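Local coordinates for hydratase ChsH2 (PDB 4W78), which probably hydrates a steroid-derived enoyl-CoA during cholesterol catabolism, working as a MaoC-like hydratase in complex with ChsH1, at residues 73-78 with 121-126; 6-11 with 60-65; 18-23 with 46-51; 12-17 with 87-92. One frame throughout, in Å; residues are numbered along the deposited sequence.

How the interactions relate
Interactions 1, 2 and 4 reach one five-stranded antiparallel sheet: interaction 4 joins strand 7-14 to strand 89-100, interaction 1 joins 116-125 to 72-80 at the other end, and interaction 2 presses helix 52-67 against 7-14. The centres of interactions 1 and 4 lie about 23 Å apart. Interaction 2 touches both, its helix packing on interaction 1 side chains and its strand running into interaction 4. Along the chain, interaction 2 closes before interaction 1 opens, and interaction 3 opens and closes between residues 12-17 and 87-92; its centre is about 10 Å from that of interaction 4, tying helix 17-26 to this end of the sheet, near the second subunit. Both edges of the sheet thus pack on helix 52-67.

Interaction 1 (73-78 with 121-126); sequences IKSIGL and TVELSM
Ser75 holds OG between its backbone N and carbonyl carbon (chi1 64°), while Glu123 holds CG anti to its own carbonyl carbon (chi1 -67°) and runs extended to CD. The two side chains stand on the same face of the sheet, with Ser75 OG 3.1 Å from Glu123 OE1. A water 2.8 Å from Ser75 OG donates to Thr121 O, joining the serine side chain to the partner strand. Beside this pair the backbone departs from regular pairing. Glu123 O receives Lys74 N at 2.8 Å and, from the same face of its carbonyl plane, Ser75 N at 3.3 Å, the signature of a classic beta bulge. Beyond it, Gly77 and Thr121 resume as a hydrogen-bonded antiparallel pair, Gly77 N reaching Thr121 O at 2.9 Å. These strands belong to the sheet of a hot-dog fold, whose long helix 52-67 meets the other face, where Ile76 packs on Gln60 and Val122 on Val59. On that face Ile73 CD1 rests 3.9 Å from Leu124 CB and also touches Val122 CG1. Strand 72-80 is outermost within its own chain, yet residues 75-78 pair antiparallel with a strand of the ChsH1 chain, and Ile73 N bonds Tyr112 OH of that neighbour.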
loop_
_atom_site.group_PDB
_atom_site.type_symbol
_atom_site.label_atom_id
_atom_site.label_comp_id
_atom_site.label_asym_id
_atom_site.label_seq_id
_atom_site.Cartn_x
_atom_site.Cartn_y
_atom_site.Cartn_z
ATOM N N ILE F 73 -13.864 -5.949 -21.365
ATOM C CA ILE F 73 -12.709 -6.835 -21.529
ATOM C C ILE F 73 -13.087 -8.293 -21.261
ATOM O O ILE F 73 -13.661 -8.603 -20.211
ATOM C CB ILE F 73 -11.534 -6.413 -20.608
ATOM C CG1 ILE F 73 -11.139 -4.948 -20.854
ATOM C CG2 ILE F 73 -10.347 -7.354 -20.784
ATOM C CD1 ILE F 73 -10.651 -4.649 -22.262
ATOM N N LYS F 74 -12.772 -9.175 -22.213
ATOM C CA LYS F 74 -13.142 -10.591 -22.144
ATOM C C LYS F 74 -11.956 -11.469 -21.769
ATOM O O LYS F 74 -12.112 -12.505 -21.115
ATOM C CB LYS F 74 -13.725 -11.057 -23.496
ATOM C CG LYS F 74 -14.930 -10.243 -23.967
ATOM C CD LYS F 74 -16.093 -10.408 -23.011
ATOM C CE LYS F 74 -17.336 -9.697 -23.525
ATOM N NZ LYS F 74 -18.513 -9.968 -22.656
ATOM N N SER F 75 -10.767 -11.079 -22.212
ATOM C CA SER F 75 -9.563 -11.837 -21.865
ATOM C C SER F 75 -8.309 -11.028 -22.123
ATOM O O SER F 75 -8.286 -10.150 -23.000
ATOM C CB SER F 75 -9.504 -13.154 -22.644
ATOM O OG SER F 75 -9.397 -12.946 -24.047
ATOM N N ILE F 76 -7.264 -11.327 -21.349
ATOM C CA ILE F 76 -5.954 -10.727 -21.557
ATOM C C ILE F 76 -4.941 -11.845 -21.463
ATOM O O ILE F 76 -4.881 -12.542 -20.450
ATOM C CB ILE F 76 -5.632 -9.660 -20.496
ATOM C CG1 ILE F 76 -6.583 -8.462 -20.619
ATOM C CG2 ILE F 76 -4.172 -9.176 -20.623
ATOM C CD1 ILE F 76 -6.468 -7.484 -19.449
ATOM N N GLY F 77 -4.170 -12.042 -22.521
ATOM C CA GLY F 77 -3.099 -13.023 -22.468
ATOM C C GLY F 77 -1.785 -12.323 -22.730
ATOM O O GLY F 77 -1.656 -11.593 -23.707
ATOM N N LEU F 78 -0.793 -12.540 -21.879
ATOM C CA LEU F 78 0.459 -11.856 -22.136
ATOM C C LEU F 78 1.680 -12.713 -21.879
ATOM O O LEU F 78 1.624 -13.717 -21.154
ATOM C CB LEU F 78 0.535 -10.533 -21.364
ATOM C CG LEU F 78 0.395 -10.587 -19.843
ATOM C CD1 LEU F 78 1.725 -10.924 -19.190
ATOM C CD2 LEU F 78 -0.137 -9.265 -19.317
ATOM N N THR F 121 -2.302 -10.044 -25.982
ATOM C CA THR F 121 -3.461 -10.145 -26.861
ATOM C C THR F 121 -4.685 -9.924 -25.985
ATOM O O THR F 121 -4.850 -10.576 -24.949
ATOM C CB THR F 121 -3.532 -11.525 -27.547
ATOM O OG1 THR F 121 -2.357 -11.735 -28.339
ATOM C CG2 THR F 121 -4.735 -11.594 -28.449
ATOM N N VAL F 122 -5.529 -8.971 -26.378
ATOM C CA VAL F 122 -6.688 -8.606 -25.581
ATOM C C VAL F 122 -7.947 -8.784 -26.422
ATOM O O VAL F 122 -8.005 -8.319 -27.562
ATOM C CB VAL F 122 -6.608 -7.138 -25.139
ATOM C CG1 VAL F 122 -7.802 -6.752 -24.264
ATOM C CG2 VAL F 122 -5.287 -6.877 -24.408
ATOM N N GLU F 123 -8.940 -9.468 -25.867
ATOM C CA GLU F 123 -10.230 -9.618 -26.538
ATOM C C GLU F 123 -11.252 -8.798 -25.774
ATOM O O GLU F 123 -11.298 -8.830 -24.555
ATOM C CB GLU F 123 -10.651 -11.082 -26.584
ATOM C CG GLU F 123 -9.762 -11.937 -27.467
ATOM C CD GLU F 123 -10.231 -13.375 -27.519
ATOM O OE1 GLU F 123 -10.998 -13.769 -26.612
ATOM O OE2 GLU F 123 -9.844 -14.106 -28.458
ATOM N N LEU F 124 -12.070 -8.041 -26.493
ATOM C CA LEU F 124 -13.023 -7.176 -25.836
ATOM C C LEU F 124 -14.198 -6.978 -26.760
ATOM O O LEU F 124 -14.100 -7.239 -27.955
ATOM C CB LEU F 124 -12.402 -5.808 -25.533
ATOM C CG LEU F 124 -12.052 -4.898 -26.713
ATOM C CD1 LEU F 124 -12.103 -3.436 -26.285
ATOM C CD2 LEU F 124 -10.681 -5.224 -27.288
ATOM N N SER F 125 -15.306 -6.525 -26.192
ATOM C CA SER F 125 -16.426 -6.067 -26.998
ATOM C C SER F 125 -16.507 -4.565 -26.808
ATOM O O SER F 125 -16.225 -4.047 -25.726
ATOM C CB SER F 125 -17.714 -6.731 -26.542
ATOM O OG SER F 125 -18.101 -6.216 -25.286
ATOM N N MET F 126 -16.872 -3.854 -27.866
ATOM C CA MET F 126 -16.958 -2.412 -27.782
ATOM C C MET F 126 -18.321 -1.996 -28.299
ATOM O O MET F 126 -18.900 -2.667 -29.150
ATOM C CB MET F 126 -15.848 -1.752 -28.602
ATOM C CG MET F 126 -15.460 -0.362 -28.112
ATOM S SD MET F 126 -14.208 0.426 -29.146
ATOM C CE MET F 126 -13.092 -0.930 -29.413
HETATM O O HOH W 1 -6.751 -12.662 -25.000
#

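Interaction 2 (6-11 with 60-65); sequences AVLPEL and QRYVTD
Tyr62 OH donates to Pro9 O at 2.7 Å, a short bond from the end of a helix side chain to a strand carbonyl. The donor stands above the carbonyl plane, 45° out of it, while Pro9 O itself lies at the edge of the phenol, near the ring plane. Tyr62 starts with CG anti to its backbone N (chi1 180°), and its ring then reaches from the helix to the strand between two leucines. Leu8 CD2 comes within 3.7 Å of Tyr62 CE2 on one side of the ring plane. Leu11 CB lies on the opposite side, 3.7 Å from Tyr62 CD1, and both approaches are oblique. Leu8 CB also closes on the hydroxyl, 3.5 Å from Tyr62 OH, so the polar bond is flanked by hydrocarbon. Leu11 continues past the ring in the opposite direction to Tyr62 and meets Arg61 at about a right angle, with Leu11 CD2 4.1 Å above the centre of the guanidinium plane. Arg61 is extended from CG to NE; it makes a weak salt bridge, Arg61 NE to Asp65 OD2 at 3.4 Å, and its NH1 bonds the backbone O of Ile39 of the ChsH1 chain. The segment axes approach to 8.7 Å at an angle of 124°, the helix thus crossing the strand rather than running along it. A long helix lying across an antiparallel sheet that wraps round it is the hallmark of the hot-dog fold, and here strand 7-14 is one of the strands that helix 52-67 meets.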
loop_
_atom_site.group_PDB
_atom_site.type_symbol
_atom_site.label_atom_id
_atom_site.label_comp_id
_atom_site.label_asym_id
_atom_site.label_seq_id
_atom_site.Cartn_x
_atom_site.Cartn_y
_atom_site.Cartn_z
ATOM N N ALA F 6 -6.479 -0.723 -37.101
ATOM C CA ALA F 6 -6.632 0.490 -36.300
ATOM C C ALA F 6 -5.522 0.595 -35.263
ATOM O O ALA F 6 -5.180 -0.383 -34.597
ATOM C CB ALA F 6 -8.001 0.535 -35.629
ATOM N N VAL F 7 -4.942 1.780 -35.154
ATOM C CA VAL F 7 -3.794 1.970 -34.285
ATOM C C VAL F 7 -4.227 2.658 -32.998
ATOM O O VAL F 7 -5.032 3.595 -33.012
ATOM C CB VAL F 7 -2.659 2.754 -34.988
ATOM C CG1 VAL F 7 -2.210 2.025 -36.249
ATOM C CG2 VAL F 7 -3.108 4.155 -35.348
ATOM N N LEU F 8 -3.717 2.166 -31.878
ATOM C CA LEU F 8 -4.016 2.786 -30.601
ATOM C C LEU F 8 -2.981 3.866 -30.346
ATOM O O LEU F 8 -1.843 3.761 -30.816
ATOM C CB LEU F 8 -4.011 1.740 -29.476
ATOM C CG LEU F 8 -5.265 0.873 -29.316
ATOM C CD1 LEU F 8 -5.463 -0.103 -30.470
ATOM C CD2 LEU F 8 -5.189 0.102 -28.007
ATOM N N PRO F 9 -3.378 4.939 -29.645
ATOM C CA PRO F 9 -2.436 6.007 -29.314
ATOM C C PRO F 9 -1.321 5.449 -28.458
ATOM O O PRO F 9 -1.543 4.498 -27.719
ATOM C CB PRO F 9 -3.290 6.985 -28.503
ATOM C CG PRO F 9 -4.694 6.739 -28.990
ATOM C CD PRO F 9 -4.744 5.250 -29.192
ATOM N N GLU F 10 -0.136 6.024 -28.586
ATOM C CA GLU F 10 1.021 5.591 -27.819
ATOM C C GLU F 10 0.829 5.952 -26.348
ATOM O O GLU F 10 0.217 6.975 -26.030
ATOM C CB GLU F 10 2.250 6.292 -28.393
ATOM C CG GLU F 10 3.574 5.895 -27.807
ATOM C CD GLU F 10 4.736 6.354 -28.673
ATOM O OE1 GLU F 10 5.445 7.300 -28.271
ATOM O OE2 GLU F 10 4.943 5.768 -29.759
ATOM N N LEU F 11 1.324 5.104 -25.450
ATOM C CA LEU F 11 1.382 5.454 -24.028
ATOM C C LEU F 11 2.790 5.208 -23.495
ATOM O O LEU F 11 3.287 4.087 -23.555
ATOM C CB LEU F 11 0.375 4.641 -23.216
ATOM C CG LEU F 11 0.481 4.807 -21.695
ATOM C CD1 LEU F 11 0.162 6.234 -21.269
ATOM C CD2 LEU F 11 -0.411 3.796 -20.981
ATOM N N GLN F 60 -4.690 -3.720 -19.722
ATOM C CA GLN F 60 -6.111 -3.380 -19.628
ATOM C C GLN F 60 -6.338 -1.888 -19.774
ATOM O O GLN F 60 -7.177 -1.461 -20.588
ATOM C CB GLN F 60 -6.669 -3.862 -18.288
ATOM C CG GLN F 60 -8.168 -3.685 -18.144
ATOM C CD GLN F 60 -8.643 -4.210 -16.823
ATOM O OE1 GLN F 60 -9.120 -5.334 -16.725
ATOM N NE2 GLN F 60 -8.498 -3.403 -15.794
ATOM N N ARG F 61 -5.628 -1.094 -18.977
ATOM C CA ARG F 61 -5.749 0.368 -19.016
ATOM C C ARG F 61 -5.464 0.910 -20.409
ATOM O O ARG F 61 -6.201 1.759 -20.926
ATOM C CB ARG F 61 -4.758 0.995 -18.043
ATOM C CG ARG F 61 -4.681 2.496 -18.206
ATOM C CD ARG F 61 -3.513 3.075 -17.449
ATOM N NE ARG F 61 -3.242 4.418 -17.945
ATOM C CZ ARG F 61 -2.237 5.174 -17.530
ATOM N NH1 ARG F 61 -1.407 4.720 -16.593
ATOM N NH2 ARG F 61 -2.065 6.382 -18.050
ATOM N N TYR F 62 -4.388 0.420 -21.010
ATOM C CA TYR F 62 -3.987 0.898 -22.331
ATOM C C TYR F 62 -5.114 0.706 -23.365
ATOM O O TYR F 62 -5.438 1.620 -24.144
ATOM C CB TYR F 62 -2.707 0.170 -22.753
ATOM C CG TYR F 62 -2.226 0.600 -24.106
ATOM C CD1 TYR F 62 -1.808 1.904 -24.319
ATOM C CD2 TYR F 62 -2.219 -0.279 -25.178
ATOM C CE1 TYR F 62 -1.382 2.321 -25.573
ATOM C CE2 TYR F 62 -1.792 0.132 -26.442
ATOM C CZ TYR F 62 -1.372 1.432 -26.623
ATOM O OH TYR F 62 -0.946 1.860 -27.866
ATOM N N VAL F 63 -5.727 -0.474 -23.356
ATOM C CA VAL F 63 -6.809 -0.774 -24.290
ATOM C C VAL F 63 -8.069 0.044 -24.002
ATOM O O VAL F 63 -8.693 0.568 -24.928
ATOM C CB VAL F 63 -7.130 -2.294 -24.319
ATOM C CG1 VAL F 63 -8.377 -2.573 -25.158
ATOM C CG2 VAL F 63 -5.966 -3.037 -24.892
ATOM N N THR F 64 -8.447 0.162 -22.727
ATOM C CA THR F 64 -9.671 0.897 -22.390
ATOM C C THR F 64 -9.510 2.414 -22.488
ATOM O O THR F 64 -10.491 3.116 -22.696
ATOM C CB THR F 64 -10.260 0.508 -21.027
ATOM O OG1 THR F 64 -9.306 0.788 -19.991
ATOM C CG2 THR F 64 -10.610 -0.974 -21.016
ATOM N N ASP F 65 -8.279 2.910 -22.356
ATOM C CA ASP F 65 -7.996 4.322 -22.637
ATOM C C ASP F 65 -8.460 4.669 -24.052
ATOM O O ASP F 65 -8.990 5.754 -24.300
ATOM C CB ASP F 65 -6.491 4.619 -22.528
ATOM C CG ASP F 65 -6.008 4.815 -21.089
ATOM O OD1 ASP F 65 -6.829 4.803 -20.151
ATOM O OD2 ASP F 65 -4.782 5.010 -20.915
#

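Interaction 3 (18-23 with 46-51); sequences TFIVST and KDIFVN
Ile20 carries this contact, reaching from helix 17-26 to the loop before helix 52-67, where it meets Ile48 and Val50. Its CG1 is anti to the carbonyl carbon (chi1 -62°) and approaches Val50 CG2 at 3.8 Å, the two side chains crossing at about a right angle. The other branch faces the intervening residue: Ile20 CG2 lies 3.6 Å from Phe49 O. Ile48 touches with its far methyl, Ile48 CD1 standing 4.0 Å from Ile20 CG2 and also meeting Val21 CG2. No direct hydrogen bond joins the segments. Instead a water donates to Thr23 OG1 at 2.9 Å and accepts from Asn51 N at 3.1 Å. Thr23 OG1 in turn donates to Phe19 O, a carbonyl that also takes Thr23 N from the opposite face of its plane. Asn51 is the N-cap of helix 52-67, and its ND2 bonds Asp29; Phe49 O accepts from His34 ND1. Asp29 and His34 bind the cadmium ion, about 6 Å from the Phe49 side chain, and they have the sequence spacing of the Asp and His in the hydratase motif of MaoC-like enzymes, consistent with packing behind the active site.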
loop_
_atom_site.group_PDB
_atom_site.type_symbol
_atom_site.label_atom_id
_atom_site.label_comp_id
_atom_site.label_asym_id
_atom_site.label_seq_id
_atom_site.Cartn_x
_atom_site.Cartn_y
_atom_site.Cartn_z
ATOM N N THR F 18 8.628 4.718 -7.227
ATOM C CA THR F 18 7.280 4.895 -6.679
ATOM C C THR F 18 6.216 4.149 -7.494
ATOM O O THR F 18 5.333 3.508 -6.925
ATOM C CB THR F 18 6.925 6.381 -6.544
ATOM O OG1 THR F 18 7.842 6.985 -5.622
ATOM C CG2 THR F 18 5.519 6.550 -6.028
ATOM N N PHE F 19 6.326 4.213 -8.816
ATOM C CA PHE F 19 5.408 3.485 -9.677
ATOM C C PHE F 19 5.506 1.979 -9.438
ATOM O O PHE F 19 4.497 1.316 -9.232
ATOM C CB PHE F 19 5.686 3.836 -11.138
ATOM C CG PHE F 19 4.837 3.097 -12.111
ATOM C CD1 PHE F 19 3.530 3.495 -12.336
ATOM C CD2 PHE F 19 5.334 1.992 -12.801
ATOM C CE1 PHE F 19 2.722 2.816 -13.227
ATOM C CE2 PHE F 19 4.534 1.313 -13.707
ATOM C CZ PHE F 19 3.230 1.721 -13.918
ATOM N N ILE F 20 6.726 1.454 -9.441
ATOM C CA ILE F 20 6.924 0.015 -9.320
ATOM C C ILE F 20 6.439 -0.487 -7.965
ATOM O O ILE F 20 5.732 -1.496 -7.882
ATOM C CB ILE F 20 8.402 -0.332 -9.532
ATOM C CG1 ILE F 20 8.821 0.083 -10.943
ATOM C CG2 ILE F 20 8.642 -1.833 -9.271
ATOM C CD1 ILE F 20 10.237 -0.349 -11.340
ATOM N N VAL F 21 6.785 0.237 -6.907
ATOM C CA VAL F 21 6.402 -0.186 -5.549
ATOM C C VAL F 21 4.902 -0.049 -5.319
ATOM O O VAL F 21 4.242 -0.984 -4.840
ATOM C CB VAL F 21 7.184 0.600 -4.491
ATOM C CG1 VAL F 21 6.676 0.292 -3.099
ATOM C CG2 VAL F 21 8.680 0.292 -4.603
ATOM N N SER F 22 4.349 1.108 -5.680
ATOM C CA SER F 22 2.931 1.349 -5.431
ATOM C C SER F 22 2.034 0.403 -6.224
ATOM O O SER F 22 1.026 -0.054 -5.694
ATOM C CB SER F 22 2.559 2.819 -5.672
ATOM O OG SER F 22 2.718 3.176 -7.031
ATOM N N THR F 23 2.387 0.114 -7.476
ATOM C CA THR F 23 1.598 -0.842 -8.249
ATOM C C THR F 23 1.711 -2.252 -7.676
ATOM O O THR F 23 0.704 -2.940 -7.510
ATOM C CB THR F 23 1.954 -0.846 -9.736
ATOM O OG1 THR F 23 3.352 -1.070 -9.923
ATOM C CG2 THR F 23 1.562 0.493 -10.388
ATOM N N LYS F 46 18.707 -6.748 -12.064
ATOM C CA LYS F 46 19.452 -5.489 -12.003
ATOM C C LYS F 46 18.970 -4.567 -10.878
ATOM O O LYS F 46 19.775 -3.898 -10.219
ATOM C CB LYS F 46 19.372 -4.744 -13.335
ATOM C CG LYS F 46 20.299 -3.542 -13.393
ATOM C CD LYS F 46 20.055 -2.683 -14.622
ATOM C CE LYS F 46 18.903 -1.717 -14.400
ATOM N NZ LYS F 46 18.892 -0.690 -15.488
ATOM N N ASP F 47 17.658 -4.536 -10.685
ATOM C CA ASP F 47 17.013 -3.635 -9.737
ATOM C C ASP F 47 15.616 -4.186 -9.511
ATOM O O ASP F 47 15.263 -5.232 -10.060
ATOM C CB ASP F 47 16.925 -2.230 -10.347
ATOM C CG ASP F 47 16.893 -1.119 -9.294
ATOM O OD1 ASP F 47 16.535 -1.393 -8.124
ATOM O OD2 ASP F 47 17.225 0.036 -9.654
ATOM N N ILE F 48 14.820 -3.491 -8.703
ATOM C CA ILE F 48 13.416 -3.839 -8.585
ATOM C C ILE F 48 12.755 -3.758 -9.963
ATOM O O ILE F 48 13.200 -3.018 -10.841
ATOM C CB ILE F 48 12.675 -2.929 -7.597
ATOM C CG1 ILE F 48 12.706 -1.471 -8.050
ATOM C CG2 ILE F 48 13.292 -3.085 -6.191
ATOM C CD1 ILE F 48 11.789 -0.571 -7.222
ATOM N N PHE F 49 11.707 -4.554 -10.143
ATOM C CA PHE F 49 11.043 -4.629 -11.439
ATOM C C PHE F 49 9.548 -4.803 -11.255
ATOM O O PHE F 49 9.075 -5.299 -10.226
ATOM C CB PHE F 49 11.625 -5.747 -12.322
ATOM C CG PHE F 49 11.624 -7.108 -11.683
ATOM C CD1 PHE F 49 10.515 -7.948 -11.789
ATOM C CD2 PHE F 49 12.745 -7.566 -11.008
ATOM C CE1 PHE F 49 10.524 -9.214 -11.217
ATOM C CE2 PHE F 49 12.756 -8.829 -10.428
ATOM C CZ PHE F 49 11.650 -9.653 -10.537
ATOM N N VAL F 50 8.826 -4.377 -12.286
ATOM C CA VAL F 50 7.361 -4.393 -12.285
ATOM C C VAL F 50 6.829 -5.824 -12.256
ATOM O O VAL F 50 7.366 -6.710 -12.934
ATOM C CB VAL F 50 6.856 -3.659 -13.547
ATOM C CG1 VAL F 50 5.327 -3.775 -13.706
ATOM C CG2 VAL F 50 7.260 -2.196 -13.519
ATOM N N ASN F 51 5.758 -6.053 -11.487
ATOM C CA ASN F 51 5.196 -7.407 -11.353
ATOM C C ASN F 51 4.169 -7.723 -12.441
ATOM O O ASN F 51 3.733 -6.831 -13.183
ATOM C CB ASN F 51 4.607 -7.644 -9.947
ATOM C CG ASN F 51 3.256 -6.953 -9.732
ATOM O OD1 ASN F 51 2.933 -5.984 -10.400
ATOM N ND2 ASN F 51 2.460 -7.477 -8.808
HETATM O O HOH W 2 5.012 -3.431 -9.985
#

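Interaction 4 (12-17 with 87-92); sequences KLYGDP and YDTVTF
Tyr14 and Tyr87 cross obliquely, the hydroxyl of one meeting the ring edge of the other: Tyr14 OH lies near the plane of the Tyr87 ring, 3.2 Å from Tyr87 CD1. Tyr14 CG is anti to the backbone N (chi1 -177°), and the ring beyond it lies against Thr89 and Tyr87. The side chain crosses Thr89 at about a right angle, and Thr89 OG1 sits at the ring edge, 3.4 Å from Tyr14 CD1. Pro17 meets Tyr87 at about a right angle too, its CD 3.6 Å from Tyr87 CE1, while Tyr87 OH bonds Asp38 of the second subunit. Lys12 and Thr91, on the same sheet face as Tyr14, lie side by side and point the same way, Lys12 CG 3.4 Å from Thr91 OG1. On the other face Leu13 CD1 touches Phe92 CE2 at 4.0 Å. In the backbone, Leu13 and Val90 form a hydrogen-bonded antiparallel pair, Leu13 N reaching Val90 O at 2.9 Å. Gly15 centres an inverse gamma turn, its N bonding Asp88 O, and its own carbonyl takes Tyr87 N at 2.7 Å, from 42° above the carbonyl plane. Asp16 then caps helix 17-26 through Phe19 N, Leu13 and Phe92 both pack on Leu58 of helix 52-67, and strand 89-100 continues the sheet into strand 103-111, leaving 7-14 outermost within the chain.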
loop_
_atom_site.group_PDB
_atom_site.type_symbol
_atom_site.label_atom_id
_atom_site.label_comp_id
_atom_site.label_asym_id
_atom_site.label_seq_id
_atom_site.Cartn_x
_atom_site.Cartn_y
_atom_site.Cartn_z
ATOM N N LYS F 12 3.433 6.256 -22.990
ATOM C CA LYS F 12 4.758 6.119 -22.387
ATOM C C LYS F 12 4.674 6.241 -20.875
ATOM O O LYS F 12 4.149 7.227 -20.351
ATOM C CB LYS F 12 5.723 7.180 -22.930
ATOM C CG LYS F 12 6.117 6.997 -24.379
ATOM C CD LYS F 12 7.045 8.111 -24.842
ATOM C CE LYS F 12 8.248 8.244 -23.922
ATOM N NZ LYS F 12 9.207 9.257 -24.443
ATOM N N LEU F 13 5.209 5.243 -20.184
ATOM C CA LEU F 13 5.193 5.216 -18.728
ATOM C C LEU F 13 6.600 5.103 -18.165
ATOM O O LEU F 13 7.355 4.200 -18.526
ATOM C CB LEU F 13 4.332 4.059 -18.228
ATOM C CG LEU F 13 2.833 4.215 -18.531
ATOM C CD1 LEU F 13 2.055 3.002 -18.039
ATOM C CD2 LEU F 13 2.290 5.487 -17.920
ATOM N N TYR F 14 6.941 6.030 -17.277
ATOM C CA TYR F 14 8.239 6.034 -16.613
ATOM C C TYR F 14 8.140 5.184 -15.367
ATOM O O TYR F 14 7.369 5.489 -14.453
ATOM C CB TYR F 14 8.608 7.465 -16.235
ATOM C CG TYR F 14 9.972 7.636 -15.603
ATOM C CD1 TYR F 14 11.114 7.124 -16.205
ATOM C CD2 TYR F 14 10.123 8.362 -14.423
ATOM C CE1 TYR F 14 12.370 7.312 -15.635
ATOM C CE2 TYR F 14 11.374 8.552 -13.846
ATOM C CZ TYR F 14 12.490 8.025 -14.457
ATOM O OH TYR F 14 13.728 8.221 -13.892
ATOM N N GLY F 15 8.916 4.107 -15.338
ATOM C CA GLY F 15 8.917 3.204 -14.202
ATOM C C GLY F 15 9.821 3.663 -13.078
ATOM O O GLY F 15 10.836 3.029 -12.794
ATOM N N ASP F 16 9.471 4.772 -12.436
ATOM C CA ASP F 16 10.250 5.177 -11.278
ATOM C C ASP F 16 9.921 4.257 -10.100
ATOM O O ASP F 16 8.939 3.507 -10.142
ATOM C CB ASP F 16 10.134 6.683 -10.977
ATOM C CG ASP F 16 8.763 7.119 -10.506
ATOM O OD1 ASP F 16 7.896 6.283 -10.199
ATOM O OD2 ASP F 16 8.577 8.355 -10.413
ATOM N N PRO F 17 10.765 4.261 -9.067
ATOM C CA PRO F 17 10.504 3.316 -7.974
ATOM C C PRO F 17 9.126 3.486 -7.343
ATOM O O PRO F 17 8.509 2.479 -6.987
ATOM C CB PRO F 17 11.629 3.627 -6.978
ATOM C CG PRO F 17 12.741 4.107 -7.843
ATOM C CD PRO F 17 12.085 4.905 -8.932
ATOM N N TYR F 87 13.495 3.010 -13.488
ATOM C CA TYR F 87 14.014 4.055 -14.381
ATOM C C TYR F 87 13.900 3.764 -15.868
ATOM O O TYR F 87 14.224 4.625 -16.692
ATOM C CB TYR F 87 15.438 4.486 -14.014
ATOM C CG TYR F 87 15.567 4.826 -12.555
ATOM C CD1 TYR F 87 14.858 5.883 -12.007
ATOM C CD2 TYR F 87 16.389 4.077 -11.726
ATOM C CE1 TYR F 87 14.975 6.199 -10.662
ATOM C CE2 TYR F 87 16.511 4.375 -10.379
ATOM C CZ TYR F 87 15.797 5.432 -9.853
ATOM O OH TYR F 87 15.922 5.741 -8.521
ATOM N N ASP F 88 13.444 2.564 -16.216
ATOM C CA ASP F 88 13.129 2.272 -17.606
ATOM C C ASP F 88 11.804 2.929 -17.942
ATOM O O ASP F 88 10.902 3.026 -17.101
ATOM C CB ASP F 88 12.929 0.775 -17.856
ATOM C CG ASP F 88 14.217 -0.028 -17.838
ATOM O OD1 ASP F 88 15.314 0.562 -17.942
ATOM O OD2 ASP F 88 14.109 -1.284 -17.748
ATOM N N THR F 89 11.683 3.340 -19.193
ATOM C CA THR F 89 10.421 3.812 -19.715
ATOM C C THR F 89 9.900 2.777 -20.692
ATOM O O THR F 89 10.609 2.360 -21.608
ATOM C CB THR F 89 10.589 5.153 -20.439
ATOM O OG1 THR F 89 11.005 6.146 -19.496
ATOM C CG2 THR F 89 9.267 5.581 -21.073
ATOM N N VAL F 90 8.655 2.367 -20.489
ATOM C CA VAL F 90 8.001 1.436 -21.399
ATOM C C VAL F 90 7.020 2.206 -22.268
ATOM O O VAL F 90 6.216 2.997 -21.771
ATOM C CB VAL F 90 7.318 0.281 -20.642
ATOM C CG1 VAL F 90 6.341 -0.461 -21.549
ATOM C CG2 VAL F 90 8.380 -0.661 -20.108
ATOM N N THR F 91 7.141 2.005 -23.575
ATOM C CA THR F 91 6.237 2.601 -24.540
ATOM C C THR F 91 5.289 1.517 -25.035
ATOM O O THR F 91 5.722 0.505 -25.584
ATOM C CB THR F 91 7.018 3.187 -25.720
ATOM O OG1 THR F 91 7.860 4.245 -25.247
ATOM C CG2 THR F 91 6.074 3.738 -26.771
ATOM N N PHE F 92 3.996 1.733 -24.813
ATOM C CA PHE F 92 2.972 0.813 -25.285
ATOM C C PHE F 92 2.474 1.233 -26.657
ATOM O O PHE F 92 2.173 2.404 -26.893
ATOM C CB PHE F 92 1.798 0.743 -24.305
ATOM C CG PHE F 92 2.128 0.064 -23.007
ATOM C CD1 PHE F 92 1.978 -1.307 -22.877
ATOM C CD2 PHE F 92 2.598 0.788 -21.925
ATOM C CE1 PHE F 92 2.282 -1.955 -21.683
ATOM C CE2 PHE F 92 2.908 0.152 -20.724
ATOM C CZ PHE F 92 2.755 -1.222 -20.606
#